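Local atomic coordinates of putative fumarylpyruvate hydrolase (Burkholderia cenocepacia, PDB entry 4MAQ), a protein that is of unproven function but belongs to the fumarylacetoacetate hydrolase (FAH) family of beta-rich proteins. Residues Val33-Phe37 and Ser196-Lys200; Asp55-Pro59 and Met182-Val186; Phe61-Pro65 and Lys140-Gly146; Glu88-Val92 and Val116-Leu120. The contacts are given in a common frame with arbitrary orientation. Where two conformers were deposited one is given. Residue numbers count along the deposited sequence, not the author numbering.

Interaction 1: residues Val33-Phe37 and Ser196-Lys200; sequences VRRVF and SVELK
Residues Val33-Phe37 turn from loop into strand, with a kink at Arg34 (phi/psi -101/-82) before the chain extends, while Ser196-Lys200 is an extended loop leaving helix 186-196. The directions Arg34 to Phe37 and Val197 to Lys200 differ by 132°, and the nearest CA atoms are those of Arg34 and Lys200, 7.2 Å apart, too far for backbone pairing, so side chains bridge the gap. Arg34 (chi1 t, then m, m) lays one guanidinium face against Lys200, CZ to CG 3.4 Å, and its NH1 gives a weak hydrogen bond to Glu198 O at 3.1 Å. Water 1 accepts from Arg34 NH2 (2.9 Å) and donates to Glu198 O (2.7 Å). This joins the entry to strand 36-39 of the mixed FAH-family sheet to the loop ahead of strand 204-206, its parallel neighbour; Asp203 on that loop salt-bridges Arg34 NE. Lys200 NZ turns to Glu198 OE1 (3.0 Å, a salt bridge). Further along, toward helix 186-196, Phe37 (chi1 m) fills apolar space, with CZ 3.8 Å from Val197 CG2 and CE2 4.1 Å from Leu199 CD1. Val197 CG1 lies 3.6 Å from Arg35 NH1, at the edge of a guanidinium that salt-bridges Asp67 and Asp143 of the second subunit.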
loop_
_atom_site.group_PDB
_atom_site.type_symbol
_atom_site.label_atom_id
_atom_site.label_comp_id
_atom_site.label_asym_id
_atom_site.label_seq_id
_atom_site.Cartn_x
_atom_site.Cartn_y
_atom_site.Cartn_z
ATOM N N VAL B 33 -11.011 -2.913 -6.136
ATOM C CA VAL B 33 -10.197 -3.034 -4.930
ATOM C C VAL B 33 -9.738 -1.661 -4.465
ATOM O O VAL B 33 -9.210 -0.871 -5.270
ATOM C CB VAL B 33 -8.977 -3.961 -5.163
ATOM C CG1 VAL B 33 -8.146 -4.090 -3.878
ATOM C CG2 VAL B 33 -9.420 -5.342 -5.620
ATOM N N ARG B 34 -9.895 -1.428 -3.158
ATOM C CA ARG B 34 -9.546 -0.162 -2.522
ATOM C C ARG B 34 -8.175 -0.352 -1.831
ATOM O O ARG B 34 -7.136 -0.032 -2.424
ATOM C CB ARG B 34 -10.705 0.302 -1.609
ATOM C CG ARG B 34 -10.724 1.786 -1.283
ATOM C CD ARG B 34 -9.614 2.275 -0.356
ATOM N NE ARG B 34 -9.757 1.712 0.995
ATOM C CZ ARG B 34 -9.576 2.380 2.131
ATOM N NH1 ARG B 34 -9.758 1.757 3.302
ATOM N NH2 ARG B 34 -9.252 3.687 2.114
ATOM N N ARG B 35 -8.167 -0.918 -0.622
ATOM C CA ARG B 35 -6.915 -1.328 0.032
ATOM C C ARG B 35 -6.944 -2.822 0.345
ATOM O O ARG B 35 -8.013 -3.441 0.285
ATOM C CB ARG B 35 -6.669 -0.526 1.317
ATOM C CG ARG B 35 -6.288 0.926 1.094
ATOM C CD ARG B 35 -6.005 1.618 2.422
ATOM N NE ARG B 35 -6.021 3.073 2.271
ATOM C CZ ARG B 35 -6.097 3.930 3.280
ATOM N NH1 ARG B 35 -6.013 3.502 4.552
ATOM N NH2 ARG B 35 -6.283 5.225 2.999
ATOM N N VAL B 36 -5.771 -3.379 0.659
ATOM C CA VAL B 36 -5.648 -4.799 0.979
ATOM C C VAL B 36 -4.945 -4.937 2.328
ATOM O O VAL B 36 -3.791 -4.519 2.451
ATOM C CB VAL B 36 -4.859 -5.557 -0.107
ATOM C CG1 VAL B 36 -4.757 -7.054 0.248
ATOM C CG2 VAL B 36 -5.508 -5.374 -1.468
ATOM N N PHE B 37 -5.633 -5.515 3.318
ATOM C CA PHE B 37 -5.072 -5.699 4.652
ATOM C C PHE B 37 -4.835 -7.182 4.886
ATOM O O PHE B 37 -5.682 -8.016 4.511
ATOM C CB PHE B 37 -6.053 -5.184 5.705
ATOM C CG PHE B 37 -6.485 -3.760 5.476
ATOM C CD1 PHE B 37 -5.671 -2.718 5.890
ATOM C CD2 PHE B 37 -7.691 -3.454 4.844
ATOM C CE1 PHE B 37 -6.040 -1.396 5.697
ATOM C CE2 PHE B 37 -8.060 -2.129 4.657
ATOM C CZ PHE B 37 -7.238 -1.110 5.086
ATOM N N SER B 196 -7.962 1.324 13.108
ATOM C CA SER B 196 -6.709 1.888 12.620
ATOM C C SER B 196 -6.916 2.872 11.468
ATOM O O SER B 196 -6.250 3.917 11.409
ATOM C CB SER B 196 -5.809 0.753 12.173
ATOM O OG SER B 196 -4.656 1.284 11.540
ATOM N N VAL B 197 -7.846 2.533 10.562
ATOM C CA VAL B 197 -8.187 3.367 9.414
ATOM C C VAL B 197 -9.696 3.264 9.243
ATOM O O VAL B 197 -10.316 2.390 9.818
ATOM C CB VAL B 197 -7.512 2.882 8.095
ATOM C CG1 VAL B 197 -5.983 2.999 8.146
ATOM C CG2 VAL B 197 -7.930 1.454 7.749
ATOM N N GLU B 198 -10.276 4.105 8.400
ATOM C CA GLU B 198 -11.653 3.883 8.007
ATOM C C GLU B 198 -11.677 2.743 6.990
ATOM O O GLU B 198 -11.036 2.817 5.948
ATOM C CB GLU B 198 -12.287 5.138 7.403
ATOM C CG GLU B 198 -13.767 4.927 7.157
ATOM C CD GLU B 198 -14.405 6.036 6.357
ATOM O OE1 GLU B 198 -13.677 6.893 5.807
ATOM O OE2 GLU B 198 -15.643 6.048 6.296
ATOM N N LEU B 199 -12.416 1.685 7.297
ATOM C CA LEU B 199 -12.635 0.617 6.345
ATOM C C LEU B 199 -13.555 1.128 5.253
ATOM O O LEU B 199 -14.463 1.930 5.518
ATOM C CB LEU B 199 -13.267 -0.558 7.070
ATOM C CG LEU B 199 -13.202 -1.925 6.457
ATOM C CD1 LEU B 199 -11.750 -2.414 6.398
ATOM C CD2 LEU B 199 -14.114 -2.879 7.211
ATOM N N LYS B 200 -13.321 0.684 4.021
ATOM C CA LYS B 200 -14.111 1.169 2.884
ATOM C C LYS B 200 -14.633 0.026 2.040
ATOM O O LYS B 200 -13.980 -1.009 1.929
ATOM C CB LYS B 200 -13.267 2.085 1.985
ATOM C CG LYS B 200 -12.782 3.368 2.647
ATOM C CD LYS B 200 -13.900 4.359 2.876
ATOM C CE LYS B 200 -13.352 5.776 2.775
ATOM N NZ LYS B 200 -14.450 6.769 2.906
HETATM O O HOH W 1 -9.685 4.807 4.718
#

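Interaction 2: residues Asp55-Pro59 and Met182-Val186; sequences DREPP and MIWPV
Two irregular loop segments meet here mainly through Trp184, whose indole (chi1 m, chi2 103°) is covered on both faces by the other segment. Arg56-Pro59 is extended (psi 137° to 161°), whereas Ile183 (phi/psi -75/-55) bends its chain. Nearest CA pairs are Arg56 with Ile183 (7.4 Å) and Pro59 with Trp184 (7.5 Å). Arg56 takes m, t, m for chi1 to chi3, which carries its guanidinium flat onto the indole: planes at 15°, with Arg56 CZ 3.7 Å from the centroid of the Trp184 six-membered ring, a cation-pi stack. Arg56 CD adds a CH-pi contact to that ring and packs 3.6 Å from Ile183 CG2. Stacking uses the guanidinium face and leaves the N-H groups pointing outward, so Arg56 NH2 donates to Ile183 O at 3.0 Å. On the opposite face the rigid Pro59 ring presents its CD hydrogens, polarised by the adjacent nitrogen, to the Trp184 five-membered ring, a second CH-pi contact. At the ring edge Trp184 NE1 donates to Glu57 O, 2.8 Å and nearly straight (173°). Pro185 is at the N-cap position of helix 186-196. The indole, held between cation-pi stack and CH-pi contact, is surface packing that joins the loop leading into strand 61-64 to this helix start.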
loop_
_atom_site.group_PDB
_atom_site.type_symbol
_atom_site.label_atom_id
_atom_site.label_comp_id
_atom_site.label_asym_id
_atom_site.label_seq_id
_atom_site.Cartn_x
_atom_site.Cartn_y
_atom_site.Cartn_z
ATOM N N ASP B 55 -6.158 -15.904 26.468
ATOM C CA ASP B 55 -5.258 -14.763 26.506
ATOM C C ASP B 55 -4.626 -14.527 25.122
ATOM O O ASP B 55 -3.406 -14.603 24.958
ATOM C CB ASP B 55 -4.181 -14.978 27.572
ATOM N N ARG B 56 -5.472 -14.260 24.127
ATOM C CA ARG B 56 -5.008 -13.951 22.773
ATOM C C ARG B 56 -4.328 -12.594 22.742
ATOM O O ARG B 56 -4.813 -11.628 23.347
ATOM C CB ARG B 56 -6.165 -13.911 21.778
ATOM C CG ARG B 56 -6.904 -15.217 21.608
ATOM C CD ARG B 56 -8.115 -14.995 20.722
ATOM N NE ARG B 56 -9.170 -14.262 21.415
ATOM C CZ ARG B 56 -10.391 -14.087 20.928
ATOM N NH1 ARG B 56 -11.300 -13.415 21.625
ATOM N NH2 ARG B 56 -10.705 -14.598 19.741
ATOM N N GLU B 57 -3.206 -12.518 22.038
ATOM C CA GLU B 57 -2.607 -11.220 21.768
ATOM C C GLU B 57 -3.336 -10.570 20.594
ATOM O O GLU B 57 -3.835 -11.266 19.706
ATOM C CB GLU B 57 -1.081 -11.315 21.553
ATOM C CG GLU B 57 -0.581 -11.589 20.138
ATOM C CD GLU B 57 0.931 -11.424 20.002
ATOM O OE1 GLU B 57 1.458 -10.339 20.331
ATOM O OE2 GLU B 57 1.601 -12.380 19.554
ATOM N N PRO B 58 -3.436 -9.235 20.609
ATOM C CA PRO B 58 -4.030 -8.522 19.486
ATOM C C PRO B 58 -3.310 -8.883 18.182
ATOM O O PRO B 58 -2.090 -9.127 18.185
ATOM C CB PRO B 58 -3.795 -7.051 19.844
ATOM C CG PRO B 58 -3.663 -7.040 21.337
ATOM C CD PRO B 58 -2.938 -8.310 21.649
ATOM N N PRO B 59 -4.051 -8.904 17.058
ATOM C CA PRO B 59 -3.420 -9.184 15.768
ATOM C C PRO B 59 -2.560 -8.007 15.314
ATOM O O PRO B 59 -2.708 -6.888 15.804
ATOM C CB PRO B 59 -4.616 -9.314 14.825
ATOM C CG PRO B 59 -5.658 -8.416 15.425
ATOM C CD PRO B 59 -5.463 -8.502 16.918
ATOM N N MET B 182 -8.961 -20.150 13.227
ATOM C CA MET B 182 -8.592 -18.737 13.325
ATOM C C MET B 182 -8.523 -18.291 14.782
ATOM O O MET B 182 -9.402 -18.621 15.592
ATOM C CB MET B 182 -9.606 -17.878 12.613
ATOM C CG MET B 182 -9.468 -17.865 11.131
ATOM S SD MET B 182 -10.728 -16.748 10.514
ATOM C CE MET B 182 -10.693 -17.245 8.809
ATOM N N ILE B 183 -7.488 -17.517 15.112
ATOM C CA ILE B 183 -7.309 -17.022 16.486
ATOM C C ILE B 183 -8.322 -15.906 16.719
ATOM O O ILE B 183 -9.126 -15.991 17.653
ATOM C CB ILE B 183 -5.859 -16.567 16.743
ATOM C CG1 ILE B 183 -4.920 -17.773 16.660
ATOM C CG2 ILE B 183 -5.752 -15.880 18.100
ATOM C CD1 ILE B 183 -3.443 -17.429 16.669
ATOM N N TRP B 184 -8.296 -14.888 15.850
ATOM C CA TRP B 184 -9.326 -13.863 15.821
ATOM C C TRP B 184 -10.256 -14.134 14.651
ATOM O O TRP B 184 -9.805 -14.129 13.520
ATOM C CB TRP B 184 -8.681 -12.480 15.668
ATOM C CG TRP B 184 -7.944 -12.047 16.912
ATOM C CD1 TRP B 184 -6.582 -12.055 17.127
ATOM C CD2 TRP B 184 -8.539 -11.574 18.129
ATOM N NE1 TRP B 184 -6.304 -11.593 18.405
ATOM C CE2 TRP B 184 -7.482 -11.286 19.033
ATOM C CE3 TRP B 184 -9.867 -11.340 18.535
ATOM C CZ2 TRP B 184 -7.716 -10.777 20.324
ATOM C CZ3 TRP B 184 -10.098 -10.839 19.808
ATOM C CH2 TRP B 184 -9.023 -10.570 20.692
ATOM N N PRO B 185 -11.550 -14.351 14.925
ATOM C CA PRO B 185 -12.483 -14.573 13.829
ATOM C C PRO B 185 -12.671 -13.338 12.963
ATOM O O PRO B 185 -12.288 -12.224 13.335
ATOM C CB PRO B 185 -13.800 -14.944 14.507
ATOM C CG PRO B 185 -13.636 -14.658 15.953
ATOM C CD PRO B 185 -12.181 -14.443 16.256
ATOM N N VAL B 186 -13.302 -13.549 11.816
ATOM C CA VAL B 186 -13.465 -12.488 10.833
ATOM C C VAL B 186 -14.103 -11.208 11.412
ATOM O O VAL B 186 -13.590 -10.124 11.156
ATOM C CB VAL B 186 -14.227 -13.024 9.594
ATOM C CG1 VAL B 186 -14.679 -11.890 8.680
ATOM C CG2 VAL B 186 -13.353 -14.031 8.856
#

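Interaction 3: residues Phe61-Pro65 and Lys140-Gly146; sequences FFTKP and KGFDASG. With EDO (1,2-ethanediol), chain C.
Next to the carboxylate group of Glu88, Glu90 and Asp119 in this FAH-family fold, strand 61-64 packs against the turn that follows helix 137-140 and leads into strand 146-153. The nearest CA atoms are those of Lys64 and Gly141, 4.5 Å apart. Glycine suits this spot, since a CB on Gly141 would come tightly to Pro65 CD; Gly141 O lies 3.3 Å from Pro65 CD. Gly146 likewise leaves room for the Lys64 chain. Between them Phe142-Ser145 forms a type II beta turn, with Ala144 at the positive phi of its third position, and Ser145 OG (chi1 p) bonds back to Phe142 O at 2.8 Å. Phe62 (chi1 p) turns its ring face to the aliphatic part of Lys140: Phe62 CZ to Lys140 CE is 3.4 Å, and Lys140 CG makes a CH-pi contact, 4.0 Å from the Phe62 ring centroid. Lys64 (m, t, t, m) curls its NZ to Lys140 O at 2.8 Å and Ser145 O at 2.9 Å. Thr63 OG1 bonds Asp137 of the second subunit and accepts from O1 of 1,2-ethanediol at 3.0 Å, a diol probably from the crystallisation liquor. Both ammonium groups go on to Asp119, Lys64 through OD1 and Lys140 through OD2. With two carbonyls and a carboxylate around it, the Lys64 ammonium group can carry its positive charge inside the protein, helping offset nearby carboxylates.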
loop_
_atom_site.group_PDB
_atom_site.type_symbol
_atom_site.label_atom_id
_atom_site.label_comp_id
_atom_site.label_asym_id
_atom_site.label_seq_id
_atom_site.Cartn_x
_atom_site.Cartn_y
_atom_site.Cartn_z
ATOM N N PHE B 61 -0.899 -6.331 11.403
ATOM C CA PHE B 61 -1.282 -6.279 9.999
ATOM C C PHE B 61 -0.184 -5.749 9.111
ATOM O O PHE B 61 0.560 -4.842 9.494
ATOM C CB PHE B 61 -2.486 -5.352 9.832
ATOM C CG PHE B 61 -3.723 -5.861 10.514
ATOM C CD1 PHE B 61 -4.002 -5.527 11.840
ATOM C CD2 PHE B 61 -4.618 -6.670 9.823
ATOM C CE1 PHE B 61 -5.138 -6.022 12.464
ATOM C CE2 PHE B 61 -5.764 -7.138 10.436
ATOM C CZ PHE B 61 -6.025 -6.819 11.753
ATOM N N PHE B 62 -0.106 -6.281 7.900
ATOM C CA PHE B 62 0.597 -5.600 6.835
ATOM C C PHE B 62 -0.406 -5.409 5.702
ATOM O O PHE B 62 -1.568 -5.765 5.849
ATOM C CB PHE B 62 1.856 -6.379 6.427
ATOM C CG PHE B 62 1.587 -7.792 5.997
ATOM C CD1 PHE B 62 1.532 -8.815 6.946
ATOM C CD2 PHE B 62 1.384 -8.101 4.644
ATOM C CE1 PHE B 62 1.264 -10.118 6.542
ATOM C CE2 PHE B 62 1.128 -9.391 4.252
ATOM C CZ PHE B 62 1.082 -10.395 5.188
ATOM N N THR B 63 0.021 -4.792 4.606
ATOM C CA THR B 63 -0.872 -4.527 3.476
ATOM C C THR B 63 -0.196 -4.952 2.178
ATOM O O THR B 63 0.978 -5.254 2.165
ATOM C CB THR B 63 -1.264 -3.032 3.429
ATOM O OG1 THR B 63 -0.076 -2.253 3.269
ATOM C CG2 THR B 63 -1.958 -2.581 4.726
ATOM N N LYS B 64 -0.977 -4.984 1.103
ATOM C CA LYS B 64 -0.463 -5.102 -0.244
ATOM C C LYS B 64 -1.122 -3.991 -1.062
ATOM O O LYS B 64 -2.238 -3.574 -0.739
ATOM C CB LYS B 64 -0.821 -6.454 -0.872
ATOM C CG LYS B 64 -0.169 -7.648 -0.170
ATOM C CD LYS B 64 -0.610 -8.967 -0.828
ATOM C CE LYS B 64 -0.113 -10.191 -0.044
ATOM N NZ LYS B 64 1.310 -10.534 -0.321
ATOM N N PRO B 65 -0.470 -3.537 -2.150
ATOM C CA PRO B 65 -1.136 -2.549 -2.987
ATOM C C PRO B 65 -2.317 -3.190 -3.719
ATOM O O PRO B 65 -2.313 -4.391 -4.004
ATOM C CB PRO B 65 -0.035 -2.094 -3.954
ATOM C CG PRO B 65 0.914 -3.262 -4.016
ATOM C CD PRO B 65 0.882 -3.870 -2.635
ATOM N N LYS B 140 6.424 -8.202 0.993
ATOM C CA LYS B 140 5.017 -8.567 1.011
ATOM C C LYS B 140 4.158 -7.887 -0.043
ATOM O O LYS B 140 3.056 -8.385 -0.326
ATOM C CB LYS B 140 4.421 -8.222 2.372
ATOM C CG LYS B 140 4.753 -9.229 3.485
ATOM C CD LYS B 140 4.164 -10.634 3.239
ATOM C CE LYS B 140 4.219 -11.461 4.531
ATOM N NZ LYS B 140 3.661 -12.811 4.284
ATOM N N GLY B 141 4.623 -6.757 -0.587
ATOM C CA GLY B 141 3.776 -5.896 -1.428
ATOM C C GLY B 141 4.235 -5.731 -2.850
ATOM O O GLY B 141 3.968 -4.710 -3.504
ATOM N N PHE B 142 4.906 -6.759 -3.342
ATOM C CA PHE B 142 5.515 -6.753 -4.667
ATOM C C PHE B 142 4.502 -7.113 -5.778
ATOM O O PHE B 142 3.309 -7.343 -5.501
ATOM C CB PHE B 142 6.752 -7.686 -4.665
ATOM C CG PHE B 142 6.421 -9.108 -4.310
ATOM C CD1 PHE B 142 6.378 -9.526 -2.962
ATOM C CD2 PHE B 142 6.088 -10.018 -5.315
ATOM C CE1 PHE B 142 6.042 -10.835 -2.655
ATOM C CE2 PHE B 142 5.729 -11.322 -4.999
ATOM C CZ PHE B 142 5.706 -11.736 -3.671
ATOM N N ASP B 143 4.947 -7.153 -7.032
ATOM C CA ASP B 143 4.000 -7.410 -8.122
ATOM C C ASP B 143 3.403 -8.795 -8.042
ATOM O O ASP B 143 4.129 -9.768 -7.786
ATOM C CB ASP B 143 4.676 -7.240 -9.482
ATOM C CG ASP B 143 5.124 -5.821 -9.739
ATOM O OD1 ASP B 143 4.579 -4.879 -9.112
ATOM O OD2 ASP B 143 6.020 -5.632 -10.589
ATOM N N ALA B 144 2.096 -8.895 -8.282
ATOM C CA ALA B 144 1.419 -10.205 -8.310
ATOM C C ALA B 144 1.646 -10.965 -7.002
ATOM O O ALA B 144 1.679 -12.208 -6.988
ATOM C CB ALA B 144 1.837 -11.057 -9.527
ATOM N N SER B 145 1.708 -10.230 -5.891
ATOM C CA SER B 145 1.926 -10.845 -4.585
ATOM C C SER B 145 0.646 -11.304 -3.888
ATOM O O SER B 145 0.716 -11.875 -2.809
ATOM C CB SER B 145 2.706 -9.879 -3.688
ATOM O OG SER B 145 1.971 -8.675 -3.462
ATOM N N GLY B 146 -0.513 -11.068 -4.504
ATOM C CA GLY B 146 -1.774 -11.514 -3.907
ATOM C C GLY B 146 -2.746 -12.098 -4.919
ATOM O O GLY B 146 -3.811 -11.511 -5.180
HETATM C C1 EDO C . -0.060 -0.972 0.257
HETATM O O1 EDO C . 0.864 -2.042 0.474
HETATM C C2 EDO C . 0.600 0.384 0.095
HETATM O O2 EDO C . 1.199 0.844 1.316
#

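Interaction 4: residues Glu88-Val92 and Val116-Leu120; sequences EIELV and VGVDL
This is an antiparallel strand pairing deep in the chain, between strands 85-95 and 111-122 of the large mixed sheet. The strand axes approach to 4.6 Å and run at 139°. Glu90 and Gly117 form a hydrogen-bonded pair (CA to CA 5.2 Å), with Glu90 N to Gly117 O and Gly117 N to Glu90 O both 2.9 Å; Ile89 with Val118 (CA to CA 4.6 Å) and Leu91 with Val116 (CA to CA 4.9 Å) are non-hydrogen-bonded pairs. At Glu88 and Asp119, Asp119 N donates to Glu88 O at 2.9 Å, while Glu88 N to Asp119 O, 3.1 Å, is weak. Gly117 must lack a side chain, because a CB would clash with Val92 CG2. One face carries Glu88, Glu90 and Asp119: the Glu-X-Glu plus Asp pattern that in FAH-family relatives holds a divalent metal. Here the carboxylates crowd, with Glu88 OE1 3.6 Å and Glu90 OE2 3.7 Å from Asp119 OD2, and Lys64 and Lys140 salt-bridge Asp119, while Glu90 OE1 accepts from Gly208 N. The other face is apolar: Ile89, Val116 and Val118 pack on Phe232 of strand 230-236, and Ile89 (chi1 t, chi2 p) brings CD1 3.7 Å from Val116 CG1.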
loop_
_atom_site.group_PDB
_atom_site.type_symbol
_atom_site.label_atom_id
_atom_site.label_comp_id
_atom_site.label_asym_id
_atom_site.label_seq_id
_atom_site.Cartn_x
_atom_site.Cartn_y
_atom_site.Cartn_z
ATOM N N GLU B 88 1.213 -18.724 1.300
ATOM C CA GLU B 88 0.311 -18.846 2.444
ATOM C C GLU B 88 -1.126 -18.774 1.942
ATOM O O GLU B 88 -1.590 -17.703 1.517
ATOM C CB GLU B 88 0.543 -17.731 3.463
ATOM C CG GLU B 88 1.865 -17.829 4.189
ATOM C CD GLU B 88 2.182 -16.560 4.925
ATOM O OE1 GLU B 88 1.325 -16.113 5.705
ATOM O OE2 GLU B 88 3.263 -16.000 4.704
ATOM N N ILE B 89 -1.841 -19.902 1.994
ATOM C CA ILE B 89 -3.261 -19.943 1.589
ATOM C C ILE B 89 -4.134 -19.195 2.625
ATOM O O ILE B 89 -3.958 -19.386 3.833
ATOM C CB ILE B 89 -3.748 -21.415 1.462
ATOM C CG1 ILE B 89 -5.175 -21.505 0.916
ATOM C CG2 ILE B 89 -3.649 -22.199 2.775
ATOM C CD1 ILE B 89 -5.208 -21.217 -0.554
ATOM N N GLU B 90 -5.083 -18.375 2.162
ATOM C CA GLU B 90 -5.920 -17.563 3.077
ATOM C C GLU B 90 -7.326 -17.379 2.548
ATOM O O GLU B 90 -7.511 -17.225 1.350
ATOM C CB GLU B 90 -5.283 -16.195 3.313
ATOM C CG GLU B 90 -3.820 -16.337 3.686
ATOM C CD GLU B 90 -3.204 -15.204 4.453
ATOM O OE1 GLU B 90 -3.898 -14.305 4.953
ATOM O OE2 GLU B 90 -1.966 -15.293 4.583
ATOM N N LEU B 91 -8.292 -17.322 3.468
ATOM C CA LEU B 91 -9.626 -16.808 3.170
ATOM C C LEU B 91 -9.556 -15.287 2.999
ATOM O O LEU B 91 -9.024 -14.592 3.854
ATOM C CB LEU B 91 -10.640 -17.173 4.267
ATOM C CG LEU B 91 -12.052 -16.641 4.032
ATOM C CD1 LEU B 91 -12.742 -17.423 2.931
ATOM C CD2 LEU B 91 -12.854 -16.723 5.322
ATOM N N VAL B 92 -10.080 -14.790 1.881
ATOM C CA VAL B 92 -10.099 -13.352 1.604
ATOM C C VAL B 92 -11.529 -12.821 1.778
ATOM O O VAL B 92 -12.500 -13.394 1.260
ATOM C CB VAL B 92 -9.606 -13.065 0.180
ATOM C CG1 VAL B 92 -9.763 -11.580 -0.170
ATOM C CG2 VAL B 92 -8.136 -13.464 0.045
ATOM N N VAL B 116 -10.703 -16.771 -2.196
ATOM C CA VAL B 116 -9.561 -17.531 -1.676
ATOM C C VAL B 116 -8.315 -16.897 -2.284
ATOM O O VAL B 116 -8.301 -16.571 -3.475
ATOM C CB VAL B 116 -9.651 -19.029 -2.054
ATOM C CG1 VAL B 116 -8.406 -19.781 -1.610
ATOM C CG2 VAL B 116 -10.917 -19.614 -1.439
ATOM N N GLY B 117 -7.296 -16.687 -1.463
ATOM C CA GLY B 117 -6.101 -16.002 -1.925
ATOM C C GLY B 117 -4.841 -16.705 -1.493
ATOM O O GLY B 117 -4.868 -17.594 -0.616
ATOM N N VAL B 118 -3.732 -16.305 -2.101
ATOM C CA VAL B 118 -2.415 -16.738 -1.625
ATOM C C VAL B 118 -1.622 -15.473 -1.315
ATOM O O VAL B 118 -1.416 -14.621 -2.181
ATOM C CB VAL B 118 -1.671 -17.599 -2.670
ATOM C CG1 VAL B 118 -0.371 -18.127 -2.066
ATOM C CG2 VAL B 118 -2.557 -18.747 -3.150
ATOM N N ASP B 119 -1.209 -15.331 -0.059
ATOM C CA ASP B 119 -0.255 -14.298 0.317
ATOM C C ASP B 119 1.112 -14.825 -0.118
ATOM O O ASP B 119 1.616 -15.804 0.440
ATOM C CB ASP B 119 -0.353 -14.069 1.829
ATOM C CG ASP B 119 0.747 -13.165 2.385
ATOM O OD1 ASP B 119 1.406 -12.456 1.610
ATOM O OD2 ASP B 119 0.949 -13.176 3.621
ATOM N N LEU B 120 1.672 -14.235 -1.158
ATOM C CA LEU B 120 3.034 -14.575 -1.580
ATOM C C LEU B 120 4.053 -13.657 -0.928
ATOM O O LEU B 120 3.809 -12.463 -0.809
ATOM C CB LEU B 120 3.154 -14.513 -3.113
ATOM C CG LEU B 120 2.288 -15.525 -3.877
ATOM C CD1 LEU B 120 2.365 -15.267 -5.372
ATOM C CD2 LEU B 120 2.746 -16.946 -3.574
HETATM O O HOH W 2 3.796 -16.192 2.009
#

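Along the chain the four contacts nest one inside the next: interaction 1 closes the widest loop, interaction 2 lies within it, then interaction 3, and interaction 4 is innermost. Interactions 1, 3 and 4 reach the same mixed sheet. Strands 36-39 and 61-64 are neighbours in it, so interactions 1 and 3 touch, with centres 13 Å apart, and both also meet the second subunit. Interactions 3 and 4, 11 Å apart between centres, share Asp119, which couples the lysines of one to the acidic face of the other. Interaction 2 lies at the surface, 18 Å from interaction 4 between centres, yet Met182 packs on Leu91. The acidic cluster is thus tied to the dimer interface through strand 61-64.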